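Local coordinates for molybdopterin-guanine dinucleotide biosynthesis protein B (MobB) (PDB 2F1R) that probably binds GTP through a P-loop and takes part in molybdopterin-guanine dinucleotide cofactor biosynthesis, at residues 8-13 with 118-123; 21-26 with 31-36; 27-32 with 155-160; 73-78 with 90-95; 142-145 with 151-154. All blocks are in the same frame, centred on the assembly; numbering follows the deposited sequence.

Contact 1: residues 8-13 with 118-123; sequences VGTSDS and PEEVEH
The hydroxyl of T10 donates a hydrogen bond to the carboxylate of E120, with OG1 of T10 2.7 Å from OE1 of E120. The donor stands well above the carboxylate plane, about 55° out of it. Packing is closest beside this bond, where the methyl of the same threonine also rests on the acid: CG2 of T10 lies 3.4 Å from CD of E120 and 3.8 Å from its CB. Beyond this pair the interface is slight, with 98 Å² buried in all, and T10 is solvent-exposed. On the E120 side, OE1 also accepts the backbone N of K117, so the carboxylate is held from the residue just before its 3-10 segment as well. An alanine in place of E120 would probably leave the T10 hydroxyl and the K117 amide without this acceptor and the 3-10 segment 118-123 less firmly tied to the loop. G9 ends the strand of what is probably a Walker A P-loop, and T10 follows it. Chemically, one hydrogen bond, probably strengthened by the carboxylate charge, links the edge of a probable nucleotide-binding loop to a 3-10 segment at the surface.

Contact 2: residues 21-26 with 31-36; sequences RMMPIL and LRVAVV
M23 lays its thioether across the branches of V33, with SD of M23 3.7 Å from CB of V33 and 3.8 Å from its CG1. The methionine starts with CG anti to the backbone N (chi1 -155°) and then bends at both following torsions, which curls the sulfur and methyl round onto the strand. CE of M23 thereby touches both valines of one strand face, 3.9 Å from CG1 of V33 and 3.9 Å from CG2 of V35. Nearly one turn further along the helix, L26 meets the other branch of V33, its CB 4.2 Å from CG2 of that valine. Its carbonyl oxygen faces a different neighbour, O of L26 lying 3.6 Å from CB of L31 where the chain returns toward the strand. The short segments of helix and strand run nearly antiparallel, at 155° with their axes 10.5 Å apart. Alternation along the extended strand turns V33 and V35 to the helix, while A34 and V36 pack on helix 85-93. In the second subunit S59 touches M23 and A61 touches V35. Every side-chain contact between helix and strand here is apolar; the seam therefore probably depends on shape and burial, with the flexible thioether fitting against branched valines.

Contact 3: residues 27-32 with 155-160; sequences RERGLR and FILSLL
L157 sets both its methyls against R29: CD1 lies 3.6 Å and CD2 3.7 Å from CG of R29, and CD2 also meets CD2 of L31 at 3.6 Å. CD1 sits over one face of the R29 guanidinium, toward its rim and 3.7 Å from NE of R29, so the arginine offers aliphatic carbons and a flat face rather than its N-H groups. A bend at chi2 (-87°) in R29 turns the chain across the leucine. L31 and L157 lie alongside each other, pointing opposite ways, and CD2 of L31 goes on to CD2 of L160 at 4.3 Å. An alanine at L157 would probably open a gap between helix 149-160 and the loop at R29 and L31, leaving L31 short of a neighbour and the R29 chain freer to turn. A second shell braces the loop. R27 NE donates to O of L31 at 2.7 Å, a bent bond (140° at the hydrogen) with the acceptor in the guanidinium plane; it ties the last turn of helix 12-28 to the loop residue L31, two residues before strand 33-37. The positive phi of G30 serves the turn. L26 of helix 12-28 backs L157. The turn between helix 12-28 and strand 33-37 is thus packed against helix 149-160 on one face of the parallel sheet, consistent with the alpha/beta layering of the P-loop NTPase family.

Contact 4: residues 73-78 with 90-95; sequences FIRRVS and ERYLSD
OH of Y92 is buried against F73 and R75 with no partner in the model, and how closely the surrounding carbon atoms crowd it is doubtful. The sounder evidence is the ring packing, with CE1 of Y92 3.5 Å from CD2 of F73. Neither ring lies over the face of the other; the centroids are 5.9 Å apart and the planes meet at 46°. F73 holds CG anti to the backbone N (chi1 -174°), which swings its rim to the tyrosine edge, and CB of R75 covers one face of the phenylalanine. At the outer side NH2 of R75 approaches NH1 of R91 to 4.1 Å, two like charges with their guanidinium planes nearly perpendicular. R75 also has a distant, weak charge partner in D95 of the second subunit. Side chains of strand 70-76 meet those of the last turns of helix 85-93, while F73, I74 and R75 extend their sheet as an antiparallel ladder with a strand of the second subunit, whose F73 ring also meets Y92.

Contact 5: residues 142-145 with 151-154; sequences KWFR and RIAE
With chi1 of F144 at -59°, its CG stands anti to the carbonyl carbon and the ring swings to the helix, where I152, with chi1 at -56°, presents CG1 to it. CG of F144 and CG1 of I152 are 3.5 Å apart, the two side chains running side by side with their ends reversed. CD1 of I152 reaches on to the backbone, 3.7 Å from O of R145. R151 comes from the preceding helix position. A bend at chi3 lays one face of its guanidinium over the phenylalanine rim, with NH2 of R151 3.5 Å from CE1 of F144, and ring and guanidinium planes stand 68° apart. The arginine's charge finds its mate outside this pair, in a salt bridge from NH1 to E148. F144 hydrogen-bonds through its backbone to V132 and C134, which places this edge strand in the parallel sheet, and I152 also packs on M22 of helix 12-28. The chemistry is divided: isoleucine and phenylalanine make an apolar contact between the edge strand and helix 149-160, while R151 spends its flat face on the ring and its polar end on E148.

How the contacts relate
Contacts 2, 3 and 5 form a continuous layer on one side of the parallel sheet. Contacts 2 and 3 share L31 and have centres 8 Å apart; M22 CE meets I156 CD1 at 3.6 Å. Contact 5 joins them along helix 149-160, M22 SD lying 3.7 Å from I152 CG2. Helix 85-93 of contact 4 covers the other sheet face, touching contact 2 through V36 CG2 and L93 CD1 at 3.5 Å; contacts 2, 3 and 4 all meet the second subunit. Contact 1, at the probable P-loop, stands apart: its nearest atoms are about 8 Å from contacts 2 and 5 and about 15 Å from contact 4, though helix 12-28 connects it with contacts 2 and 3.

Contact 1: residues 8-13 with 118-123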
# COMPACT_ATOMS: atom_id res chain seq x y z
N VAL A 8 -20.99 5.65 -7.02
CA VAL A 8 -21.82 5.61 -5.86
C VAL A 8 -23.14 4.88 -6.17
O VAL A 8 -23.49 4.68 -7.35
CB VAL A 8 -22.12 7.02 -5.29
CG1 VAL A 8 -20.79 7.79 -4.97
CG2 VAL A 8 -23.04 7.81 -6.25
N GLY A 9 -23.86 4.51 -5.10
CA GLY A 9 -25.23 4.07 -5.26
C GLY A 9 -25.66 2.98 -4.29
O GLY A 9 -25.01 2.75 -3.28
N THR A 10 -26.74 2.29 -4.64
CA THR A 10 -27.44 1.41 -3.71
C THR A 10 -27.05 -0.07 -3.73
O THR A 10 -27.40 -0.83 -2.81
CB THR A 10 -28.98 1.54 -3.88
OG1 THR A 10 -29.33 1.14 -5.21
CG2 THR A 10 -29.43 2.99 -3.60
N SER A 11 -26.32 -0.48 -4.76
CA SER A 11 -25.88 -1.88 -4.85
C SER A 11 -24.36 -2.03 -4.74
O SER A 11 -23.65 -1.73 -5.69
CB SER A 11 -26.34 -2.50 -6.18
OG SER A 11 -25.91 -3.85 -6.21
N ASP A 12 -23.88 -2.53 -3.59
CA ASP A 12 -22.45 -2.73 -3.33
C ASP A 12 -21.84 -3.56 -4.46
O ASP A 12 -20.74 -3.25 -4.95
CB ASP A 12 -22.24 -3.44 -1.97
CG ASP A 12 -21.85 -2.47 -0.84
OD1 ASP A 12 -21.73 -1.24 -1.08
OD2 ASP A 12 -21.65 -2.96 0.31
N SER A 13 -22.56 -4.60 -4.86
CA SER A 13 -22.07 -5.58 -5.81
C SER A 13 -22.07 -5.01 -7.21
O SER A 13 -21.20 -5.34 -8.01
CB SER A 13 -22.93 -6.86 -5.78
OG SER A 13 -23.99 -6.82 -6.73
N PRO A 118 -35.13 4.50 -9.97
CA PRO A 118 -34.78 5.90 -10.32
C PRO A 118 -34.84 6.91 -9.14
O PRO A 118 -34.00 7.80 -9.07
CB PRO A 118 -35.80 6.29 -11.40
CG PRO A 118 -36.49 5.00 -11.79
CD PRO A 118 -36.34 4.01 -10.68
N GLU A 119 -35.77 6.73 -8.21
CA GLU A 119 -35.96 7.63 -7.06
C GLU A 119 -34.82 7.57 -6.02
O GLU A 119 -34.68 8.52 -5.23
CB GLU A 119 -37.31 7.35 -6.37
CG GLU A 119 -37.45 5.88 -5.75
CD GLU A 119 -38.18 4.85 -6.68
OE1 GLU A 119 -37.85 4.70 -7.88
OE2 GLU A 119 -39.11 4.19 -6.18
N GLU A 120 -34.00 6.50 -6.04
CA GLU A 120 -32.78 6.43 -5.22
C GLU A 120 -31.73 7.48 -5.63
O GLU A 120 -30.84 7.78 -4.86
CB GLU A 120 -32.13 5.04 -5.29
CG GLU A 120 -33.03 3.88 -4.80
CD GLU A 120 -32.48 2.46 -5.04
OE1 GLU A 120 -31.77 2.13 -6.00
OE2 GLU A 120 -32.82 1.58 -4.26
N VAL A 121 -31.83 8.02 -6.85
CA VAL A 121 -30.86 9.04 -7.35
C VAL A 121 -30.77 10.24 -6.41
O VAL A 121 -29.69 10.80 -6.21
CB VAL A 121 -31.18 9.54 -8.81
CG1 VAL A 121 -30.18 10.70 -9.25
CG2 VAL A 121 -31.11 8.38 -9.81
N GLU A 122 -31.91 10.57 -5.78
CA GLU A 122 -32.03 11.78 -4.95
C GLU A 122 -31.11 11.77 -3.74
O GLU A 122 -30.86 12.80 -3.16
CB GLU A 122 -33.49 12.01 -4.52
CG GLU A 122 -34.41 12.50 -5.66
CD GLU A 122 -33.90 13.81 -6.29
OE1 GLU A 122 -33.79 14.83 -5.56
OE2 GLU A 122 -33.58 13.80 -7.51
N HIS A 123 -30.61 10.61 -3.37
CA HIS A 123 -29.80 10.42 -2.16
C HIS A 123 -28.32 10.55 -2.43
O HIS A 123 -27.52 10.39 -1.51
CB HIS A 123 -30.05 9.04 -1.58
CG HIS A 123 -31.37 8.94 -0.91
ND1 HIS A 123 -31.63 9.54 0.30
CD2 HIS A 123 -32.54 8.38 -1.32
CE1 HIS A 123 -32.89 9.34 0.62
NE2 HIS A 123 -33.48 8.67 -0.35

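Contact 2: residues 21-26 with 31-36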
# COMPACT_ATOMS: atom_id res chain seq x y z
N ARG A 21 -15.60 -4.67 -14.79
CA ARG A 21 -15.92 -4.78 -16.21
C ARG A 21 -15.39 -3.61 -17.02
O ARG A 21 -14.93 -3.79 -18.12
CB ARG A 21 -17.45 -4.93 -16.42
CG ARG A 21 -17.92 -6.37 -16.10
CD ARG A 21 -19.38 -6.63 -16.56
NE ARG A 21 -20.25 -5.60 -15.98
CZ ARG A 21 -21.56 -5.44 -16.21
NH1 ARG A 21 -22.25 -6.28 -17.02
NH2 ARG A 21 -22.18 -4.41 -15.61
N MET A 22 -15.45 -2.39 -16.48
CA MET A 22 -14.88 -1.25 -17.23
C MET A 22 -13.33 -1.29 -17.30
O MET A 22 -12.74 -0.93 -18.33
CB MET A 22 -15.33 0.08 -16.65
CG MET A 22 -16.83 0.42 -16.79
SD MET A 22 -17.19 2.16 -16.39
CE MET A 22 -16.52 2.26 -14.70
N MET A 23 -12.69 -1.70 -16.20
CA MET A 23 -11.23 -1.64 -16.06
C MET A 23 -10.39 -2.09 -17.29
O MET A 23 -9.55 -1.30 -17.80
CB MET A 23 -10.78 -2.30 -14.71
CG MET A 23 -9.41 -1.79 -14.15
SD MET A 23 -9.31 -0.02 -13.95
CE MET A 23 -10.56 0.17 -12.71
N PRO A 24 -10.60 -3.32 -17.81
CA PRO A 24 -9.80 -3.67 -19.03
C PRO A 24 -9.94 -2.66 -20.19
O PRO A 24 -8.95 -2.38 -20.84
CB PRO A 24 -10.34 -5.02 -19.47
CG PRO A 24 -10.95 -5.62 -18.20
CD PRO A 24 -11.47 -4.44 -17.38
N ILE A 25 -11.12 -2.09 -20.44
CA ILE A 25 -11.24 -1.06 -21.49
C ILE A 25 -10.48 0.23 -21.14
O ILE A 25 -9.77 0.79 -21.99
CB ILE A 25 -12.73 -0.67 -21.81
CG1 ILE A 25 -13.54 -1.85 -22.33
CG2 ILE A 25 -12.77 0.42 -22.88
CD1 ILE A 25 -14.22 -2.63 -21.30
N LEU A 26 -10.65 0.72 -19.92
CA LEU A 26 -9.91 1.92 -19.48
C LEU A 26 -8.40 1.71 -19.64
O LEU A 26 -7.71 2.55 -20.19
CB LEU A 26 -10.25 2.28 -18.02
CG LEU A 26 -11.72 2.54 -17.78
CD1 LEU A 26 -12.13 2.51 -16.26
CD2 LEU A 26 -12.21 3.84 -18.50
N LEU A 31 -4.46 3.99 -19.93
CA LEU A 31 -4.65 4.73 -18.69
C LEU A 31 -4.17 3.98 -17.46
O LEU A 31 -4.42 2.78 -17.38
CB LEU A 31 -6.07 5.25 -18.56
CG LEU A 31 -6.23 6.73 -18.92
CD1 LEU A 31 -4.87 7.38 -19.11
CD2 LEU A 31 -7.07 6.89 -20.18
N ARG A 32 -3.41 4.65 -16.63
CA ARG A 32 -3.07 4.21 -15.27
C ARG A 32 -4.25 4.51 -14.34
O ARG A 32 -4.56 5.67 -14.14
CB ARG A 32 -1.84 5.01 -14.71
CG ARG A 32 -0.44 4.58 -15.16
CD ARG A 32 0.69 5.52 -14.51
NE ARG A 32 0.88 5.42 -13.02
CZ ARG A 32 1.12 4.30 -12.35
NH1 ARG A 32 1.16 3.13 -12.96
NH2 ARG A 32 1.34 4.36 -11.06
N VAL A 33 -4.88 3.47 -13.75
CA VAL A 33 -6.04 3.67 -12.89
C VAL A 33 -5.85 3.19 -11.42
O VAL A 33 -5.28 2.13 -11.16
CB VAL A 33 -7.33 3.08 -13.51
CG1 VAL A 33 -8.56 3.52 -12.70
CG2 VAL A 33 -7.50 3.45 -15.02
N ALA A 34 -6.35 3.96 -10.47
CA ALA A 34 -6.41 3.46 -9.09
C ALA A 34 -7.84 3.55 -8.57
O ALA A 34 -8.57 4.47 -8.95
CB ALA A 34 -5.47 4.21 -8.19
N VAL A 35 -8.25 2.57 -7.78
CA VAL A 35 -9.57 2.53 -7.09
C VAL A 35 -9.39 2.68 -5.57
O VAL A 35 -8.56 1.96 -4.95
CB VAL A 35 -10.31 1.24 -7.40
CG1 VAL A 35 -11.60 1.09 -6.56
CG2 VAL A 35 -10.60 1.14 -8.90
N VAL A 36 -10.11 3.64 -5.00
CA VAL A 36 -10.12 3.85 -3.54
C VAL A 36 -11.44 3.28 -2.98
O VAL A 36 -12.51 3.62 -3.46
CB VAL A 36 -9.93 5.32 -3.17
CG1 VAL A 36 -9.77 5.49 -1.66
CG2 VAL A 36 -8.68 5.87 -3.84

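Contact 3: residues 27-32 with 155-160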
# COMPACT_ATOMS: atom_id res chain seq x y z
N ARG A 27 -7.90 0.56 -19.17
CA ARG A 27 -6.48 0.20 -19.24
C ARG A 27 -5.93 -0.01 -20.68
O ARG A 27 -4.80 0.38 -20.97
CB ARG A 27 -6.20 -1.03 -18.41
CG ARG A 27 -6.46 -0.90 -16.88
CD ARG A 27 -5.59 0.12 -16.13
NE ARG A 27 -4.21 0.18 -16.60
CZ ARG A 27 -3.30 -0.76 -16.39
NH1 ARG A 27 -3.61 -1.84 -15.69
NH2 ARG A 27 -2.08 -0.60 -16.85
N GLU A 28 -6.72 -0.60 -21.57
CA GLU A 28 -6.29 -0.72 -22.99
C GLU A 28 -5.93 0.62 -23.63
O GLU A 28 -5.09 0.67 -24.53
CB GLU A 28 -7.28 -1.51 -23.85
CG GLU A 28 -7.08 -3.06 -23.74
CD GLU A 28 -6.32 -3.54 -22.46
OE1 GLU A 28 -6.99 -4.03 -21.49
OE2 GLU A 28 -5.04 -3.43 -22.43
N ARG A 29 -6.51 1.70 -23.11
CA ARG A 29 -6.12 3.06 -23.53
C ARG A 29 -4.85 3.50 -22.84
O ARG A 29 -4.57 4.69 -22.78
CB ARG A 29 -7.19 4.09 -23.19
CG ARG A 29 -8.56 3.71 -23.56
CD ARG A 29 -8.87 4.09 -24.97
NE ARG A 29 -9.85 3.15 -25.52
CZ ARG A 29 -10.76 3.47 -26.45
NH1 ARG A 29 -10.84 4.70 -26.94
NH2 ARG A 29 -11.61 2.53 -26.88
N GLY A 30 -4.09 2.56 -22.30
CA GLY A 30 -2.93 2.91 -21.50
C GLY A 30 -3.24 3.98 -20.45
O GLY A 30 -2.39 4.82 -20.14
N LEU A 31 -4.46 3.99 -19.93
CA LEU A 31 -4.65 4.73 -18.69
C LEU A 31 -4.17 3.98 -17.46
O LEU A 31 -4.42 2.78 -17.38
CB LEU A 31 -6.07 5.25 -18.56
CG LEU A 31 -6.23 6.73 -18.92
CD1 LEU A 31 -4.87 7.38 -19.11
CD2 LEU A 31 -7.07 6.89 -20.18
N ARG A 32 -3.41 4.65 -16.63
CA ARG A 32 -3.07 4.21 -15.27
C ARG A 32 -4.25 4.51 -14.34
O ARG A 32 -4.56 5.67 -14.14
CB ARG A 32 -1.84 5.01 -14.71
CG ARG A 32 -0.44 4.58 -15.16
CD ARG A 32 0.69 5.52 -14.51
NE ARG A 32 0.88 5.42 -13.02
CZ ARG A 32 1.12 4.30 -12.35
NH1 ARG A 32 1.16 3.13 -12.96
NH2 ARG A 32 1.34 4.36 -11.06
N PHE A 155 -17.57 6.95 -21.91
CA PHE A 155 -18.05 8.21 -21.37
C PHE A 155 -16.99 8.72 -20.43
O PHE A 155 -16.73 9.91 -20.39
CB PHE A 155 -19.39 8.00 -20.61
CG PHE A 155 -19.91 9.21 -19.89
CD1 PHE A 155 -20.30 10.36 -20.58
CD2 PHE A 155 -20.03 9.19 -18.51
CE1 PHE A 155 -20.79 11.49 -19.90
CE2 PHE A 155 -20.53 10.30 -17.82
CZ PHE A 155 -20.92 11.45 -18.50
N ILE A 156 -16.42 7.83 -19.63
CA ILE A 156 -15.39 8.23 -18.68
C ILE A 156 -14.14 8.67 -19.48
O ILE A 156 -13.62 9.75 -19.26
CB ILE A 156 -15.01 7.14 -17.64
CG1 ILE A 156 -16.24 6.82 -16.71
CG2 ILE A 156 -13.79 7.69 -16.80
CD1 ILE A 156 -16.13 5.63 -15.78
N LEU A 157 -13.70 7.86 -20.44
CA LEU A 157 -12.60 8.32 -21.34
C LEU A 157 -12.89 9.70 -21.96
O LEU A 157 -12.03 10.56 -21.99
CB LEU A 157 -12.32 7.28 -22.43
CG LEU A 157 -11.83 5.95 -21.88
CD1 LEU A 157 -11.88 4.85 -22.91
CD2 LEU A 157 -10.40 6.08 -21.36
N SER A 158 -14.14 9.94 -22.37
CA SER A 158 -14.45 11.24 -23.00
C SER A 158 -14.24 12.43 -22.07
O SER A 158 -13.67 13.43 -22.50
CB SER A 158 -15.86 11.26 -23.65
OG SER A 158 -16.89 11.22 -22.66
N LEU A 159 -14.64 12.31 -20.79
CA LEU A 159 -14.55 13.41 -19.81
C LEU A 159 -13.12 13.71 -19.45
O LEU A 159 -12.79 14.85 -19.12
CB LEU A 159 -15.22 13.04 -18.50
CG LEU A 159 -16.65 12.54 -18.42
CD1 LEU A 159 -16.82 11.78 -17.09
CD2 LEU A 159 -17.58 13.70 -18.52
N LEU A 160 -12.29 12.66 -19.47
CA LEU A 160 -10.84 12.77 -19.29
C LEU A 160 -10.18 13.63 -20.40
O LEU A 160 -9.31 14.44 -20.11
CB LEU A 160 -10.22 11.37 -19.28
CG LEU A 160 -9.93 10.67 -17.94
CD1 LEU A 160 -10.70 11.19 -16.72
CD2 LEU A 160 -10.09 9.16 -18.09

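Contact 4: residues 73-78 with 90-95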
# COMPACT_ATOMS: atom_id res chain seq x y z
N PHE A 73 1.69 -1.38 0.63
CA PHE A 73 2.06 -0.47 1.74
C PHE A 73 0.88 -0.44 2.73
O PHE A 73 -0.26 -0.10 2.37
CB PHE A 73 2.41 0.95 1.20
CG PHE A 73 2.96 1.94 2.27
CD1 PHE A 73 3.68 1.50 3.42
CD2 PHE A 73 2.83 3.33 2.08
CE1 PHE A 73 4.19 2.43 4.37
CE2 PHE A 73 3.37 4.27 3.00
CZ PHE A 73 4.05 3.80 4.16
N ILE A 74 1.15 -0.85 3.96
CA ILE A 74 0.17 -0.91 5.02
C ILE A 74 0.63 0.04 6.13
O ILE A 74 1.75 -0.09 6.61
CB ILE A 74 0.04 -2.33 5.55
CG1 ILE A 74 -0.09 -3.31 4.36
CG2 ILE A 74 -1.16 -2.41 6.56
CD1 ILE A 74 0.09 -4.80 4.69
N ARG A 75 -0.20 1.01 6.48
CA ARG A 75 0.20 2.03 7.42
C ARG A 75 -0.89 2.62 8.33
O ARG A 75 -2.01 2.82 7.90
CB ARG A 75 0.94 3.14 6.70
CG ARG A 75 0.11 3.88 5.73
CD ARG A 75 0.82 5.15 5.42
NE ARG A 75 0.46 6.24 6.27
CZ ARG A 75 1.22 7.31 6.47
NH1 ARG A 75 2.42 7.38 5.90
NH2 ARG A 75 0.80 8.29 7.29
N ARG A 76 -0.53 2.91 9.57
CA ARG A 76 -1.46 3.55 10.51
C ARG A 76 -1.83 4.99 10.09
O ARG A 76 -0.98 5.81 9.65
CB ARG A 76 -0.94 3.43 11.97
CG ARG A 76 0.38 4.19 12.27
CD ARG A 76 1.31 3.50 13.33
NE ARG A 76 1.82 2.23 12.79
CZ ARG A 76 1.59 1.02 13.32
NH1 ARG A 76 0.90 0.89 14.43
NH2 ARG A 76 2.02 -0.06 12.70
N VAL A 77 -3.12 5.27 10.15
CA VAL A 77 -3.58 6.65 9.96
C VAL A 77 -4.47 7.12 11.13
O VAL A 77 -5.04 6.29 11.80
CB VAL A 77 -4.36 6.80 8.60
CG1 VAL A 77 -3.43 6.50 7.45
CG2 VAL A 77 -5.64 5.91 8.57
N SER A 78 -4.57 8.42 11.35
CA SER A 78 -5.71 8.93 12.13
C SER A 78 -7.05 8.70 11.39
O SER A 78 -7.08 8.56 10.15
CB SER A 78 -5.52 10.43 12.45
OG SER A 78 -5.61 11.25 11.30
N GLU A 90 -2.87 12.87 -2.49
CA GLU A 90 -1.49 13.42 -2.38
C GLU A 90 -0.39 12.43 -2.05
O GLU A 90 0.69 12.46 -2.68
CB GLU A 90 -1.42 14.58 -1.40
CG GLU A 90 -2.23 15.83 -1.86
CD GLU A 90 -1.90 16.32 -3.28
OE1 GLU A 90 -0.72 16.15 -3.75
OE2 GLU A 90 -2.83 16.90 -3.92
N ARG A 91 -0.62 11.59 -1.06
CA ARG A 91 0.39 10.65 -0.64
C ARG A 91 0.61 9.57 -1.66
O ARG A 91 1.71 9.03 -1.77
CB ARG A 91 -0.02 9.97 0.67
CG ARG A 91 -0.23 10.93 1.77
CD ARG A 91 1.02 11.10 2.62
NE ARG A 91 0.93 12.35 3.37
CZ ARG A 91 1.45 12.54 4.59
NH1 ARG A 91 2.09 11.56 5.22
NH2 ARG A 91 1.30 13.72 5.18
N TYR A 92 -0.44 9.22 -2.40
CA TYR A 92 -0.41 7.94 -3.07
C TYR A 92 -0.72 7.95 -4.55
O TYR A 92 -0.27 7.07 -5.28
CB TYR A 92 -1.41 7.00 -2.38
CG TYR A 92 -0.93 6.50 -1.06
CD1 TYR A 92 -0.04 5.44 -0.98
CD2 TYR A 92 -1.36 7.09 0.12
CE1 TYR A 92 0.41 4.97 0.23
CE2 TYR A 92 -0.91 6.63 1.35
CZ TYR A 92 -0.03 5.56 1.39
OH TYR A 92 0.43 5.09 2.60
N LEU A 93 -1.51 8.92 -4.99
CA LEU A 93 -2.25 8.75 -6.21
C LEU A 93 -1.98 9.82 -7.26
O LEU A 93 -2.64 9.86 -8.29
CB LEU A 93 -3.76 8.66 -5.89
CG LEU A 93 -4.29 7.52 -4.99
CD1 LEU A 93 -5.79 7.41 -5.06
CD2 LEU A 93 -3.71 6.17 -5.28
N SER A 94 -1.00 10.69 -7.00
CA SER A 94 -0.76 11.83 -7.87
C SER A 94 -0.23 11.52 -9.30
O SER A 94 -0.29 12.39 -10.19
CB SER A 94 0.08 12.91 -7.14
OG SER A 94 1.45 12.62 -7.29
N ASP A 95 0.20 10.29 -9.57
CA ASP A 95 0.64 9.99 -10.93
C ASP A 95 -0.33 9.11 -11.70
O ASP A 95 -0.00 8.60 -12.75
CB ASP A 95 2.01 9.36 -10.92
CG ASP A 95 2.05 8.08 -10.10
OD1 ASP A 95 1.31 7.99 -9.09
OD2 ASP A 95 2.85 7.21 -10.44

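Contact 5: residues 142-145 with 151-154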
# COMPACT_ATOMS: atom_id res chain seq x y z
N LYS A 142 -27.78 12.21 -17.88
CA LYS A 142 -27.19 11.25 -18.80
C LYS A 142 -27.43 9.82 -18.25
O LYS A 142 -27.20 9.58 -17.07
CB LYS A 142 -25.70 11.54 -18.97
CG LYS A 142 -25.03 10.74 -20.03
CD LYS A 142 -24.87 11.55 -21.31
CE LYS A 142 -24.75 10.59 -22.53
NZ LYS A 142 -23.35 10.31 -22.89
N TRP A 143 -27.88 8.91 -19.08
CA TRP A 143 -28.39 7.64 -18.58
C TRP A 143 -27.84 6.47 -19.38
O TRP A 143 -27.81 6.52 -20.59
CB TRP A 143 -29.95 7.62 -18.58
CG TRP A 143 -30.52 6.22 -18.43
CD1 TRP A 143 -30.38 5.37 -17.33
CD2 TRP A 143 -31.30 5.49 -19.39
NE1 TRP A 143 -31.01 4.18 -17.58
CE2 TRP A 143 -31.58 4.22 -18.83
CE3 TRP A 143 -31.77 5.78 -20.68
CZ2 TRP A 143 -32.33 3.23 -19.51
CZ3 TRP A 143 -32.50 4.80 -21.37
CH2 TRP A 143 -32.78 3.53 -20.76
N PHE A 144 -27.39 5.44 -18.68
CA PHE A 144 -26.97 4.18 -19.26
C PHE A 144 -27.66 3.06 -18.49
O PHE A 144 -28.00 3.22 -17.32
CB PHE A 144 -25.43 3.99 -19.11
CG PHE A 144 -24.62 5.07 -19.77
CD1 PHE A 144 -24.36 5.06 -21.15
CD2 PHE A 144 -24.14 6.13 -19.02
CE1 PHE A 144 -23.65 6.09 -21.77
CE2 PHE A 144 -23.42 7.14 -19.63
CZ PHE A 144 -23.18 7.13 -21.00
N ARG A 145 -27.86 1.94 -19.15
CA ARG A 145 -28.26 0.71 -18.47
C ARG A 145 -27.04 0.01 -17.86
O ARG A 145 -25.94 0.23 -18.30
CB ARG A 145 -28.95 -0.22 -19.47
CG ARG A 145 -30.22 0.36 -20.08
CD ARG A 145 -30.71 -0.45 -21.27
NE ARG A 145 -30.92 -1.85 -20.95
CZ ARG A 145 -31.76 -2.65 -21.61
NH1 ARG A 145 -32.48 -2.16 -22.64
NH2 ARG A 145 -31.89 -3.93 -21.25
N ARG A 151 -19.98 1.65 -23.16
CA ARG A 151 -20.50 3.00 -23.36
C ARG A 151 -20.16 3.84 -22.12
O ARG A 151 -19.87 5.04 -22.25
CB ARG A 151 -22.03 3.02 -23.59
CG ARG A 151 -22.52 2.63 -25.02
CD ARG A 151 -24.04 3.00 -25.22
NE ARG A 151 -24.31 4.46 -25.05
CZ ARG A 151 -25.49 5.01 -24.75
NH1 ARG A 151 -26.55 4.24 -24.56
NH2 ARG A 151 -25.61 6.34 -24.63
N ILE A 152 -20.22 3.23 -20.94
CA ILE A 152 -19.93 3.96 -19.70
C ILE A 152 -18.44 4.24 -19.57
O ILE A 152 -18.04 5.35 -19.18
CB ILE A 152 -20.51 3.25 -18.45
CG1 ILE A 152 -22.03 3.03 -18.60
CG2 ILE A 152 -20.22 4.09 -17.15
CD1 ILE A 152 -22.59 1.82 -17.75
N ALA A 153 -17.63 3.24 -19.92
CA ALA A 153 -16.18 3.38 -19.98
C ALA A 153 -15.78 4.50 -20.94
O ALA A 153 -14.99 5.41 -20.58
CB ALA A 153 -15.55 2.05 -20.37
N GLU A 154 -16.37 4.49 -22.15
CA GLU A 154 -16.08 5.53 -23.15
C GLU A 154 -16.47 6.90 -22.67
O GLU A 154 -15.78 7.92 -22.96
CB GLU A 154 -16.77 5.21 -24.50
CG GLU A 154 -16.47 6.24 -25.66
CD GLU A 154 -14.95 6.60 -25.83
OE1 GLU A 154 -14.12 5.67 -26.05
OE2 GLU A 154 -14.61 7.80 -25.73